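Aminotransferase, class III (Thermomicrobium roseum, PDB 6IO1) acts as a thermostable (S)-enantioselective omega-transaminase, probably transferring amino groups between amines and carbonyl compounds with the help of pyridoxal 5'-phosphate. Local coordinates at residues A153-A158 against L162-V167; G226-G231 against V262-G267; L381-R386 against K391-P396; E365-V370 against G441-L446. All coordinates share one frame; numbering follows the deposited sequence.

Contact 1 (A153-A158 against L162-V167); sequences AYHGIA and LSATGV. With PMP (4'-deoxy-4'-aminopyridoxal-5'-phosphate), chain C.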
loop_
_atom_site.group_PDB
_atom_site.type_symbol
_atom_site.label_atom_id
_atom_site.label_comp_id
_atom_site.label_asym_id
_atom_site.label_seq_id
_atom_site.Cartn_x
_atom_site.Cartn_y
_atom_site.Cartn_z
ATOM N N ALA B 153 -1.997 -2.836 -20.140
ATOM C CA ALA B 153 -2.379 -2.010 -19.004
ATOM C C ALA B 153 -1.561 -2.386 -17.776
ATOM O O ALA B 153 -1.202 -3.551 -17.584
ATOM C CB ALA B 153 -3.868 -2.166 -18.703
ATOM N N TYR B 154 -1.253 -1.389 -16.949
ATOM C CA TYR B 154 -0.552 -1.604 -15.686
ATOM C C TYR B 154 -1.283 -0.844 -14.589
ATOM O O TYR B 154 -1.338 0.390 -14.616
ATOM C CB TYR B 154 0.909 -1.168 -15.767
ATOM C CG TYR B 154 1.678 -1.509 -14.512
ATOM C CD1 TYR B 154 2.202 -2.781 -14.321
ATOM C CD2 TYR B 154 1.859 -0.569 -13.507
ATOM C CE1 TYR B 154 2.895 -3.102 -13.169
ATOM C CE2 TYR B 154 2.551 -0.881 -12.355
ATOM C CZ TYR B 154 3.068 -2.147 -12.191
ATOM O OH TYR B 154 3.759 -2.458 -11.042
ATOM N N HIS B 155 -1.844 -1.577 -13.629
ATOM C CA HIS B 155 -2.611 -0.984 -12.540
ATOM C C HIS B 155 -2.076 -1.363 -11.163
ATOM O O HIS B 155 -2.736 -1.083 -10.156
ATOM C CB HIS B 155 -4.083 -1.393 -12.656
ATOM C CG HIS B 155 -4.704 -1.053 -13.974
ATOM N ND1 HIS B 155 -4.996 0.242 -14.347
ATOM C CD2 HIS B 155 -5.088 -1.837 -15.008
ATOM C CE1 HIS B 155 -5.535 0.239 -15.554
ATOM N NE2 HIS B 155 -5.601 -1.011 -15.977
ATOM N N GLY B 156 -0.901 -1.970 -11.091
ATOM C CA GLY B 156 -0.338 -2.450 -9.844
ATOM C C GLY B 156 -0.118 -3.952 -9.876
ATOM O O GLY B 156 -0.642 -4.672 -10.723
ATOM N N ILE B 157 0.670 -4.418 -8.908
ATOM C CA ILE B 157 1.039 -5.825 -8.869
ATOM C C ILE B 157 0.544 -6.514 -7.598
ATOM O O ILE B 157 0.999 -7.602 -7.266
ATOM C CB ILE B 157 2.562 -5.996 -9.038
ATOM C CG1 ILE B 157 3.328 -4.905 -8.283
ATOM C CG2 ILE B 157 2.943 -5.965 -10.504
ATOM C CD1 ILE B 157 3.372 -5.082 -6.779
ATOM N N ALA B 158 -0.389 -5.896 -6.882
ATOM C CA ALA B 158 -0.988 -6.505 -5.703
ATOM C C ALA B 158 -2.483 -6.694 -5.905
ATOM O O ALA B 158 -3.160 -5.820 -6.462
ATOM C CB ALA B 158 -0.755 -5.667 -4.453
ATOM N N LEU B 162 -3.216 -6.634 -9.729
ATOM C CA LEU B 162 -2.365 -7.556 -10.475
ATOM C C LEU B 162 -3.145 -8.220 -11.601
ATOM O O LEU B 162 -2.629 -8.384 -12.712
ATOM C CB LEU B 162 -1.767 -8.603 -9.532
ATOM C CG LEU B 162 -0.934 -9.739 -10.140
ATOM C CD1 LEU B 162 0.205 -9.222 -11.014
ATOM C CD2 LEU B 162 -0.397 -10.653 -9.049
ATOM N N SER B 163 -4.394 -8.610 -11.334
ATOM C CA SER B 163 -5.231 -9.155 -12.396
ATOM C C SER B 163 -5.582 -8.087 -13.425
ATOM O O SER B 163 -5.624 -8.369 -14.628
ATOM C CB SER B 163 -6.499 -9.772 -11.807
ATOM O OG SER B 163 -6.197 -10.883 -10.983
ATOM N N ALA B 164 -5.855 -6.860 -12.969
ATOM C CA ALA B 164 -6.198 -5.783 -13.893
ATOM C C ALA B 164 -5.053 -5.485 -14.855
ATOM O O ALA B 164 -5.285 -5.162 -16.026
ATOM C CB ALA B 164 -6.587 -4.526 -13.117
ATOM N N THR B 165 -3.817 -5.571 -14.372
ATOM C CA THR B 165 -2.653 -5.344 -15.218
ATOM C C THR B 165 -2.634 -6.321 -16.388
ATOM O O THR B 165 -2.900 -7.515 -16.226
ATOM C CB THR B 165 -1.375 -5.487 -14.388
ATOM O OG1 THR B 165 -1.250 -4.365 -13.504
ATOM C CG2 THR B 165 -0.142 -5.568 -15.276
ATOM N N GLY B 166 -2.319 -5.805 -17.577
ATOM C CA GLY B 166 -2.328 -6.597 -18.791
ATOM C C GLY B 166 -0.978 -7.002 -19.338
ATOM O O GLY B 166 -0.914 -7.479 -20.482
ATOM N N VAL B 167 0.102 -6.833 -18.586
ATOM C CA VAL B 167 1.441 -7.242 -19.011
ATOM C C VAL B 167 1.731 -8.599 -18.391
ATOM O O VAL B 167 1.908 -8.687 -17.162
ATOM C CB VAL B 167 2.500 -6.206 -18.614
ATOM C CG1 VAL B 167 3.864 -6.615 -19.144
ATOM C CG2 VAL B 167 2.113 -4.828 -19.128
HETATM N N1 PMP C . -1.398 2.417 -11.459
HETATM C C2 PMP C . -0.589 2.868 -12.417
HETATM C C2A PMP C . -1.187 3.572 -13.596
HETATM C C3 PMP C . 0.796 2.687 -12.325
HETATM O O3 PMP C . 1.599 3.159 -13.321
HETATM C C4 PMP C . 1.338 2.028 -11.217
HETATM C C4A PMP C . 2.827 1.821 -11.096
HETATM N N4A PMP C . 3.597 2.873 -11.768
HETATM C C5 PMP C . 0.470 1.562 -10.219
HETATM C C6 PMP C . -0.884 1.784 -10.393
HETATM C C5A PMP C . 0.990 0.847 -9.010
HETATM O O4P PMP C . 1.302 1.797 -7.944
HETATM P P PMP C . 2.005 1.323 -6.569
HETATM O O1P PMP C . 2.136 2.574 -5.722
HETATM O O2P PMP C . 1.077 0.292 -5.960
HETATM O O3P PMP C . 3.345 0.743 -6.976
#
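Thr-165, with OG1 anti to its own carbonyl carbon (chi1 -72°), sets that hydroxyl against the backbone of the 153-158 loop while CG2 lies beside Tyr-154. OG1 is gripped twice: His-155 N donates to it almost straight at 2.9 Å, and OG1 in turn donates to Gly-156 O, also at 2.9 Å. Threonine suits the place because a single group both accepts and donates while its methyl CG2 packs 3.8 Å from Tyr-154 CD1. The nearby bond from Gly-166 N to Ala-153 O is modelled doubtfully short. The His-155 imidazole turns an edge, near its plane, to Ala-164 O, 3.5 Å from CD2; Ala-164 CB also touches CD2, and ND1 is bonded to Asp-260. Gly-156 has backbone angles at which a CB would strike the preceding carbonyl, and its CA lies 3.7 Å from C5A of PMP. Leu-162 packs CB against the Ile-157 backbone. Tyr-154, His-155 and Gly-156 line the PMP pocket. The 153-158 loop leads from strand 146-150 into helix 159-164, whose end it meets; Ala-164 also touches strands 181-184 and 221-226, and Ile-157 O is hydrogen-bonded to Lys-130 NZ of the second subunit.

Contact 2 (G226-G231 against V262-G267); sequences GEPVQG and VITGFG. With PMP (4'-deoxy-4'-aminopyridoxal-5'-phosphate), chain C.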
loop_
_atom_site.group_PDB
_atom_site.type_symbol
_atom_site.label_atom_id
_atom_site.label_comp_id
_atom_site.label_asym_id
_atom_site.label_seq_id
_atom_site.Cartn_x
_atom_site.Cartn_y
_atom_site.Cartn_z
ATOM N N GLY B 226 -8.980 1.584 -16.803
ATOM C CA GLY B 226 -7.945 1.910 -17.764
ATOM C C GLY B 226 -7.294 3.237 -17.456
ATOM O O GLY B 226 -7.874 4.102 -16.791
ATOM N N GLU B 227 -6.071 3.389 -17.953
ATOM C CA GLU B 227 -5.319 4.635 -17.901
ATOM C C GLU B 227 -5.647 5.486 -19.124
ATOM O O GLU B 227 -5.828 4.945 -20.220
ATOM C CB GLU B 227 -3.818 4.363 -17.867
ATOM C CG GLU B 227 -3.380 3.332 -16.836
ATOM C CD GLU B 227 -2.128 2.581 -17.259
ATOM O OE1 GLU B 227 -1.019 3.133 -17.103
ATOM O OE2 GLU B 227 -2.254 1.437 -17.746
ATOM N N PRO B 228 -5.754 6.810 -18.975
ATOM C CA PRO B 228 -5.963 7.648 -20.170
ATOM C C PRO B 228 -4.859 7.461 -21.193
ATOM O O PRO B 228 -5.133 7.283 -22.388
ATOM C CB PRO B 228 -5.994 9.073 -19.596
ATOM C CG PRO B 228 -6.355 8.902 -18.157
ATOM C CD PRO B 228 -5.746 7.600 -17.733
ATOM N N VAL B 229 -3.608 7.491 -20.746
ATOM C CA VAL B 229 -2.462 7.063 -21.536
ATOM C C VAL B 229 -1.764 5.964 -20.750
ATOM O O VAL B 229 -1.315 6.195 -19.620
ATOM C CB VAL B 229 -1.498 8.224 -21.830
ATOM C CG1 VAL B 229 -0.266 7.716 -22.563
ATOM C CG2 VAL B 229 -2.198 9.305 -22.635
ATOM N N GLN B 230 -1.685 4.771 -21.335
ATOM C CA GLN B 230 -1.003 3.670 -20.669
ATOM C C GLN B 230 0.464 4.029 -20.487
ATOM O O GLN B 230 1.122 4.473 -21.428
ATOM C CB GLN B 230 -1.151 2.384 -21.483
ATOM C CG GLN B 230 -2.565 1.821 -21.492
ATOM C CD GLN B 230 -2.760 0.730 -22.528
ATOM O OE1 GLN B 230 -2.534 0.940 -23.719
ATOM N NE2 GLN B 230 -3.187 -0.443 -22.076
ATOM N N GLY B 231 0.974 3.858 -19.272
ATOM C CA GLY B 231 2.313 4.326 -18.968
ATOM C C GLY B 231 3.370 3.245 -18.911
ATOM O O GLY B 231 4.287 3.224 -19.737
ATOM N N VAL B 262 -3.093 7.472 -11.935
ATOM C CA VAL B 262 -1.930 7.405 -11.052
ATOM C C VAL B 262 -0.727 8.091 -11.691
ATOM O O VAL B 262 0.010 8.829 -11.024
ATOM C CB VAL B 262 -1.627 5.939 -10.684
ATOM C CG1 VAL B 262 -0.230 5.804 -10.106
ATOM C CG2 VAL B 262 -2.662 5.422 -9.693
ATOM N N ILE B 263 -0.516 7.877 -12.986
ATOM C CA ILE B 263 0.591 8.519 -13.692
ATOM C C ILE B 263 0.159 9.834 -14.325
ATOM O O ILE B 263 0.807 10.868 -14.142
ATOM C CB ILE B 263 1.175 7.563 -14.755
ATOM C CG1 ILE B 263 1.913 6.398 -14.099
ATOM C CG2 ILE B 263 2.102 8.318 -15.694
ATOM C CD1 ILE B 263 2.598 5.488 -15.096
ATOM N N THR B 264 -0.943 9.811 -15.078
ATOM C CA THR B 264 -1.376 10.995 -15.812
ATOM C C THR B 264 -1.809 12.122 -14.885
ATOM O O THR B 264 -1.749 13.295 -15.272
ATOM C CB THR B 264 -2.521 10.636 -16.760
ATOM O OG1 THR B 264 -3.611 10.089 -16.006
ATOM C CG2 THR B 264 -2.060 9.614 -17.787
ATOM N N GLY B 265 -2.244 11.793 -13.672
ATOM C CA GLY B 265 -2.832 12.791 -12.806
ATOM C C GLY B 265 -1.845 13.852 -12.358
ATOM O O GLY B 265 -0.629 13.654 -12.325
ATOM N N PHE B 266 -2.410 15.010 -12.016
ATOM C CA PHE B 266 -1.671 16.136 -11.447
ATOM C C PHE B 266 -0.621 16.684 -12.418
ATOM O O PHE B 266 0.546 16.873 -12.071
ATOM C CB PHE B 266 -1.062 15.753 -10.097
ATOM C CG PHE B 266 -2.090 15.340 -9.080
ATOM C CD1 PHE B 266 -2.723 16.287 -8.292
ATOM C CD2 PHE B 266 -2.446 14.009 -8.933
ATOM C CE1 PHE B 266 -3.679 15.914 -7.365
ATOM C CE2 PHE B 266 -3.402 13.630 -8.008
ATOM C CZ PHE B 266 -4.018 14.584 -7.224
ATOM N N GLY B 267 -1.060 16.938 -13.652
ATOM C CA GLY B 267 -0.352 17.799 -14.578
ATOM C C GLY B 267 0.573 17.155 -15.593
ATOM O O GLY B 267 1.160 17.885 -16.399
HETATM N N1 PMP C . -1.398 2.417 -11.459
HETATM C C2 PMP C . -0.589 2.868 -12.417
HETATM C C2A PMP C . -1.187 3.572 -13.596
HETATM C C3 PMP C . 0.796 2.687 -12.325
HETATM O O3 PMP C . 1.599 3.159 -13.321
HETATM C C4 PMP C . 1.338 2.028 -11.217
HETATM C C4A PMP C . 2.827 1.821 -11.096
HETATM N N4A PMP C . 3.597 2.873 -11.768
HETATM C C5 PMP C . 0.470 1.562 -10.219
HETATM C C6 PMP C . -0.884 1.784 -10.393
HETATM C C5A PMP C . 0.990 0.847 -9.010
HETATM O O4P PMP C . 1.302 1.797 -7.944
HETATM P P PMP C . 2.005 1.323 -6.569
HETATM O O1P PMP C . 2.136 2.574 -5.722
HETATM O O2P PMP C . 1.077 0.292 -5.960
HETATM O O3P PMP C . 3.345 0.743 -6.976
#
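Pro-228 and Thr-264 meet where two loops leave the ends of neighbouring parallel strands, 221-226 and 256-260, of the large central sheet; in the fold-type I architecture of class III aminotransferases such loops carry cofactor-binding residues. Here the closer packing is at the Pro-228 ring, whose CG lies 3.7 Å from Thr-264 OG1. The hydroxyl sits between the backbone N and carbonyl carbon of its own residue (chi1 58°) and bonds to Glu-261, while the proline CG and CD make only a van der Waals contact with it. Beside this the fit is looser: Thr-264 CG2 comes to 4.0 Å from Val-229 O, and the two loops share just 190 Å² of surface. That looser side is no opening to solvent, since all the touching residues are buried: Met-379 packs on Val-229 and Thr-264, and Tyr-278 on Pro-228 and Val-229.

Toward the cofactor, Val-262 lays its side chain, an apolar branched group, over one face of the pyridine ring, CB 3.6 Å from N1 of PMP. Glu-227 stands at the ring's methyl, OE1 3.5 Å from C2A, while OE2 is bonded to Tyr-154 N. With an alanine in place of Glu-227, the amides of Gly-231 and Tyr-154 would probably lose their acceptor and a gap would open beside that methyl. Gly-231 must be small, for a CB would run into Ile-263 CD1, now 4.1 Å from Gly-231 CA. Its N donates to Glu-227 OE1 at 3.0 Å, meeting the oxygen from above, 45° out of the carboxylate plane.

Contact 3 (L381-R386 against K391-P396); sequences LVEVVR and KEKFPP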
loop_
_atom_site.group_PDB
_atom_site.type_symbol
_atom_site.label_atom_id
_atom_site.label_comp_id
_atom_site.label_asym_id
_atom_site.label_seq_id
_atom_site.Cartn_x
_atom_site.Cartn_y
_atom_site.Cartn_z
ATOM N N LEU B 381 8.242 8.008 -25.072
ATOM C CA LEU B 381 8.862 6.714 -25.312
ATOM C C LEU B 381 9.504 6.687 -26.692
ATOM O O LEU B 381 8.918 7.148 -27.680
ATOM C CB LEU B 381 7.847 5.570 -25.190
ATOM C CG LEU B 381 8.422 4.150 -25.137
ATOM C CD1 LEU B 381 7.619 3.289 -24.188
ATOM C CD2 LEU B 381 8.460 3.508 -26.515
ATOM N N VAL B 382 10.717 6.142 -26.735
ATOM C CA VAL B 382 11.447 5.826 -27.956
ATOM C C VAL B 382 11.471 4.308 -28.070
ATOM O O VAL B 382 12.153 3.635 -27.285
ATOM C CB VAL B 382 12.870 6.400 -27.933
ATOM C CG1 VAL B 382 13.626 6.005 -29.195
ATOM C CG2 VAL B 382 12.840 7.911 -27.762
ATOM N N GLU B 383 10.706 3.765 -29.018
ATOM C CA GLU B 383 10.646 2.328 -29.251
ATOM C C GLU B 383 11.775 1.926 -30.191
ATOM O O GLU B 383 11.872 2.441 -31.310
ATOM C CB GLU B 383 9.292 1.930 -29.837
ATOM C CG GLU B 383 9.186 0.455 -30.192
ATOM C CD GLU B 383 7.752 -0.018 -30.317
ATOM O OE1 GLU B 383 6.837 0.735 -29.919
ATOM O OE2 GLU B 383 7.537 -1.146 -30.810
ATOM N N VAL B 384 12.623 1.007 -29.736
ATOM C CA VAL B 384 13.806 0.586 -30.475
ATOM C C VAL B 384 13.511 -0.732 -31.175
ATOM O O VAL B 384 12.949 -1.655 -30.574
ATOM C CB VAL B 384 15.022 0.457 -29.541
ATOM C CG1 VAL B 384 16.189 -0.198 -30.263
ATOM C CG2 VAL B 384 15.420 1.824 -29.004
ATOM N N VAL B 385 13.886 -0.815 -32.453
ATOM C CA VAL B 385 13.690 -2.001 -33.274
ATOM C C VAL B 385 14.989 -2.277 -34.018
ATOM O O VAL B 385 15.812 -1.385 -34.227
ATOM C CB VAL B 385 12.523 -1.848 -34.274
ATOM C CG1 VAL B 385 11.195 -1.750 -33.540
ATOM C CG2 VAL B 385 12.742 -0.636 -35.166
ATOM N N ARG B 386 15.178 -3.539 -34.401
ATOM C CA ARG B 386 16.360 -3.886 -35.182
ATOM C C ARG B 386 16.315 -3.238 -36.560
ATOM O O ARG B 386 17.350 -2.822 -37.093
ATOM C CB ARG B 386 16.481 -5.406 -35.311
ATOM C CG ARG B 386 16.483 -6.147 -33.983
ATOM C CD ARG B 386 16.890 -7.601 -34.166
ATOM N NE ARG B 386 18.332 -7.771 -34.319
ATOM C CZ ARG B 386 18.926 -8.936 -34.560
ATOM N NH1 ARG B 386 18.204 -10.042 -34.684
ATOM N NH2 ARG B 386 20.245 -8.996 -34.679
ATOM N N LYS B 391 10.446 -4.091 -38.161
ATOM C CA LYS B 391 9.845 -3.720 -36.879
ATOM C C LYS B 391 10.117 -4.745 -35.791
ATOM O O LYS B 391 9.462 -4.726 -34.742
ATOM C CB LYS B 391 8.332 -3.505 -36.992
ATOM C CG LYS B 391 7.903 -2.197 -37.613
ATOM C CD LYS B 391 6.386 -2.120 -37.606
ATOM C CE LYS B 391 5.869 -0.768 -38.057
ATOM N NZ LYS B 391 4.390 -0.679 -37.891
ATOM N N GLU B 392 11.100 -5.613 -36.044
ATOM C CA GLU B 392 11.473 -6.693 -35.094
ATOM C C GLU B 392 12.204 -6.133 -33.867
ATOM O O GLU B 392 13.126 -5.312 -34.032
ATOM C CB GLU B 392 12.336 -7.738 -35.802
ATOM C CG GLU B 392 13.601 -7.164 -36.413
ATOM C CD GLU B 392 14.532 -8.197 -37.022
ATOM O OE1 GLU B 392 15.400 -7.806 -37.828
ATOM O OE2 GLU B 392 14.390 -9.389 -36.686
ATOM N N LYS B 393 11.803 -6.619 -32.689
ATOM C CA LYS B 393 12.380 -6.334 -31.395
ATOM C C LYS B 393 13.722 -7.042 -31.287
ATOM O O LYS B 393 13.945 -8.094 -31.890
ATOM C CB LYS B 393 11.365 -6.796 -30.342
ATOM C CG LYS B 393 10.451 -5.670 -29.926
ATOM C CD LYS B 393 9.415 -6.086 -28.958
ATOM C CE LYS B 393 8.787 -4.812 -28.575
ATOM N NZ LYS B 393 8.139 -4.054 -29.570
ATOM N N PHE B 394 14.632 -6.452 -30.530
ATOM C CA PHE B 394 15.909 -7.113 -30.321
ATOM C C PHE B 394 15.687 -8.361 -29.457
ATOM O O PHE B 394 14.875 -8.333 -28.523
ATOM C CB PHE B 394 16.901 -6.138 -29.670
ATOM C CG PHE B 394 17.619 -5.224 -30.638
ATOM C CD1 PHE B 394 17.090 -3.988 -30.971
ATOM C CD2 PHE B 394 18.849 -5.584 -31.178
ATOM C CE1 PHE B 394 17.755 -3.139 -31.841
ATOM C CE2 PHE B 394 19.518 -4.738 -32.051
ATOM C CZ PHE B 394 18.968 -3.515 -32.382
ATOM N N PRO B 395 16.391 -9.460 -29.726
ATOM C CA PRO B 395 16.167 -10.706 -28.957
ATOM C C PRO B 395 16.643 -10.558 -27.523
ATOM O O PRO B 395 17.400 -9.629 -27.209
ATOM C CB PRO B 395 17.010 -11.742 -29.715
ATOM C CG PRO B 395 17.996 -10.948 -30.511
ATOM C CD PRO B 395 17.275 -9.684 -30.879
ATOM N N PRO B 396 16.211 -11.436 -26.612
ATOM C CA PRO B 396 16.646 -11.285 -25.211
ATOM C C PRO B 396 18.155 -11.353 -25.006
ATOM O O PRO B 396 18.676 -10.683 -24.106
ATOM C CB PRO B 396 15.918 -12.436 -24.495
ATOM C CG PRO B 396 14.732 -12.739 -25.361
ATOM C CD PRO B 396 15.215 -12.514 -26.769
HETATM O O HOH W 1 14.045 -3.947 -29.239
#
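Arg-386 and Glu-392 are joined through the backbone, where the loop after strand 379-384 returns across its end. Arg-386 N donates to Glu-392 O at 2.7 Å, nearly along the C=O axis, and one water bridges the two segments by donating to Val-384 O and accepting from Phe-394 N.

The apolar contacts centre on Phe-394. Arg-386 CG lies over the middle of its ring, 3.5 Å from the centroid, in a CH-pi contact. Because the arginine chain bends at chi3 (78°), the guanidinium runs on past the ring, its plane 43° from the phenyl's, and Pro-395 CD covers one guanidinium face, 3.9 Å from NH1. Arginine suits this place: its aliphatic stem packs on an aromatic while its charge reaches the exposed surface. Val-384 CG1 lies 3.7 Å from Phe-394 CE1, and Glu-392 CG touches Arg-386 CB where the side chains cross at a slant.

Among the charges, Lys-393 bends at chi4 to bring NZ 3.2 Å from Glu-383 OE2, a salt bridge whose hydrogen bond is weak. Glu-383 OE1 is hydrogen-bonded to Tyr-188 OH and paired with Arg-374, and OE2 also pairs with Arg-191. Arg-386 NH1 and Glu-392 OE2 stay 4.4 Å apart, beyond a salt bridge. The buried carboxylate, ringed by positive groups, probably stays ionised, whereas Arg-386 appears held, within this contact, by packing and its backbone N.

Contact 4 (E365-V370 against G441-L446); sequences EERPYV and GVAAAL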
loop_
_atom_site.group_PDB
_atom_site.type_symbol
_atom_site.label_atom_id
_atom_site.label_comp_id
_atom_site.label_asym_id
_atom_site.label_seq_id
_atom_site.Cartn_x
_atom_site.Cartn_y
_atom_site.Cartn_z
ATOM N N GLU B 365 13.941 9.354 -35.113
ATOM C CA GLU B 365 13.325 8.442 -36.059
ATOM C C GLU B 365 14.087 8.376 -37.368
ATOM O O GLU B 365 13.814 7.485 -38.174
ATOM C CB GLU B 365 11.871 8.846 -36.322
ATOM C CG GLU B 365 10.898 8.427 -35.223
ATOM C CD GLU B 365 9.469 8.859 -35.505
ATOM O OE1 GLU B 365 9.267 9.664 -36.439
ATOM O OE2 GLU B 365 8.551 8.399 -34.794
ATOM N N GLU B 366 15.024 9.299 -37.599
ATOM C CA GLU B 366 15.917 9.199 -38.746
ATOM C C GLU B 366 16.870 8.014 -38.636
ATOM O O GLU B 366 17.425 7.585 -39.654
ATOM C CB GLU B 366 16.714 10.495 -38.888
ATOM C CG GLU B 366 15.866 11.715 -39.188
ATOM C CD GLU B 366 16.641 13.009 -39.057
ATOM O OE1 GLU B 366 16.012 14.086 -39.107
ATOM O OE2 GLU B 366 17.881 12.950 -38.905
ATOM N N ARG B 367 17.083 7.492 -37.435
ATOM C CA ARG B 367 17.990 6.373 -37.247
ATOM C C ARG B 367 17.319 5.057 -37.639
ATOM O O ARG B 367 16.114 4.882 -37.441
ATOM C CB ARG B 367 18.460 6.317 -35.797
ATOM C CG ARG B 367 19.006 7.654 -35.317
ATOM C CD ARG B 367 19.620 7.584 -33.933
ATOM N NE ARG B 367 20.196 8.872 -33.557
ATOM C CZ ARG B 367 21.068 9.048 -32.571
ATOM N NH1 ARG B 367 21.479 8.013 -31.851
ATOM N NH2 ARG B 367 21.534 10.261 -32.307
ATOM N N PRO B 368 18.081 4.115 -38.203
ATOM C CA PRO B 368 17.472 2.853 -38.659
ATOM C C PRO B 368 16.931 1.984 -37.537
ATOM O O PRO B 368 16.120 1.091 -37.813
ATOM C CB PRO B 368 18.620 2.150 -39.399
ATOM C CG PRO B 368 19.865 2.763 -38.861
ATOM C CD PRO B 368 19.521 4.178 -38.498
ATOM N N TYR B 369 17.344 2.204 -36.290
ATOM C CA TYR B 369 16.940 1.347 -35.184
ATOM C C TYR B 369 15.852 1.961 -34.309
ATOM O O TYR B 369 15.524 1.394 -33.262
ATOM C CB TYR B 369 18.155 0.977 -34.326
ATOM C CG TYR B 369 19.068 2.131 -33.974
ATOM C CD1 TYR B 369 18.719 3.044 -32.988
ATOM C CD2 TYR B 369 20.288 2.295 -34.617
ATOM C CE1 TYR B 369 19.556 4.094 -32.658
ATOM C CE2 TYR B 369 21.131 3.342 -34.295
ATOM C CZ TYR B 369 20.761 4.238 -33.315
ATOM O OH TYR B 369 21.599 5.280 -32.992
ATOM N N VAL B 370 15.287 3.097 -34.707
ATOM C CA VAL B 370 14.220 3.754 -33.960
ATOM C C VAL B 370 12.917 3.521 -34.713
ATOM O O VAL B 370 12.700 4.087 -35.791
ATOM C CB VAL B 370 14.493 5.250 -33.762
ATOM C CG1 VAL B 370 13.256 5.945 -33.214
ATOM C CG2 VAL B 370 15.675 5.448 -32.827
ATOM N N GLY B 441 21.683 13.346 -24.115
ATOM C CA GLY B 441 22.078 12.145 -23.391
ATOM C C GLY B 441 21.430 10.904 -23.980
ATOM O O GLY B 441 22.101 9.889 -24.192
ATOM N N VAL B 442 20.121 10.968 -24.262
ATOM C CA VAL B 442 19.427 9.806 -24.814
ATOM C C VAL B 442 19.991 9.443 -26.183
ATOM O O VAL B 442 20.245 8.265 -26.474
ATOM C CB VAL B 442 17.912 10.076 -24.877
ATOM C CG1 VAL B 442 17.217 9.038 -25.759
ATOM C CG2 VAL B 442 17.316 10.076 -23.478
ATOM N N ALA B 443 20.199 10.445 -27.043
ATOM C CA ALA B 443 20.729 10.182 -28.379
ATOM C C ALA B 443 22.117 9.556 -28.306
ATOM O O ALA B 443 22.416 8.582 -29.010
ATOM C CB ALA B 443 20.766 11.476 -29.190
ATOM N N ALA B 444 22.959 10.111 -27.428
ATOM C CA ALA B 444 24.339 9.606 -27.236
ATOM C C ALA B 444 24.298 8.167 -26.707
ATOM O O ALA B 444 25.076 7.332 -27.211
ATOM C CB ALA B 444 25.078 10.517 -26.287
ATOM N N ALA B 445 23.397 7.885 -25.758
ATOM C CA ALA B 445 23.279 6.528 -25.171
ATOM C C ALA B 445 22.875 5.530 -26.261
ATOM O O ALA B 445 23.470 4.437 -26.316
ATOM C CB ALA B 445 22.272 6.551 -24.048
ATOM N N LEU B 446 21.925 5.920 -27.117
ATOM C CA LEU B 446 21.469 5.075 -28.215
ATOM C C LEU B 446 22.599 4.817 -29.203
ATOM O O LEU B 446 22.770 3.691 -29.689
ATOM C CB LEU B 446 20.278 5.721 -28.920
ATOM C CG LEU B 446 18.911 5.624 -28.238
ATOM C CD1 LEU B 446 17.951 6.652 -28.820
ATOM C CD2 LEU B 446 18.338 4.220 -28.368
#
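Arg-367 opens a type I beta turn, closed only weakly by Val-370 N on Arg-367 O, that faces helix 432-450 at a distance, the nearest CA atoms, of Tyr-369 and Leu-446, being 9.1 Å apart. Long side chains must therefore span the gap, and arginine is long enough to do so. Extended from CG to NE, Arg-367 carries its guanidinium to the helix, where NH1 donates to Ala-443 O at 3.0 Å. The oxygen lies at the guanidinium edge, 23° out of its plane. The same nitrogen donates to Tyr-369 OH, also at 3.0 Å, and weakly to Ser-447 OG. The small Ala-443 is consistent with so close an approach, its CB 3.4 Å from Arg-367 NH2.

Tyr-369 stands beside the arginine with one ring face under Arg-367 CB, 3.9 Å above the plane. Its CE1 reaches Leu-446 CB at 4.1 Å, an apolar patch that suits the flat ring and the branched leucine, and its hydroxyl is further bonded to Asp-451 O. A leucine replacing Arg-367 would probably leave Ala-443 O and Tyr-369 OH without the donor that joins turn to helix.

Around this join, Leu-446 also packs on Ile-422 of strand 421-424 and on Leu-404 of helix 400-410, Ala-443 touches Leu-364, and the turn itself leads from helix 346-361 into strand 370-376.

Contacts 1 and 2 come first along the chain and lie 14 Å apart, centre to centre, on loops, and the end of helix 159-164, at the ends of neighbouring strands of the central sheet; they meet directly through Tyr-154 N and Glu-227 OE2, and both touch the cofactor. Contacts 3 and 4 belong to the other sheet, with strand 379-384 and the entry to strand 370-376. Contact 3 is nested within the loop that contact 4 closes; their centres lie 12 Å apart, and Val-385 N bonds to Tyr-369 O. Centres of contacts in different pairs lie 23 to 30 Å apart. One pair shapes the pocket; in the other, contact 4 brings in helix 432-450.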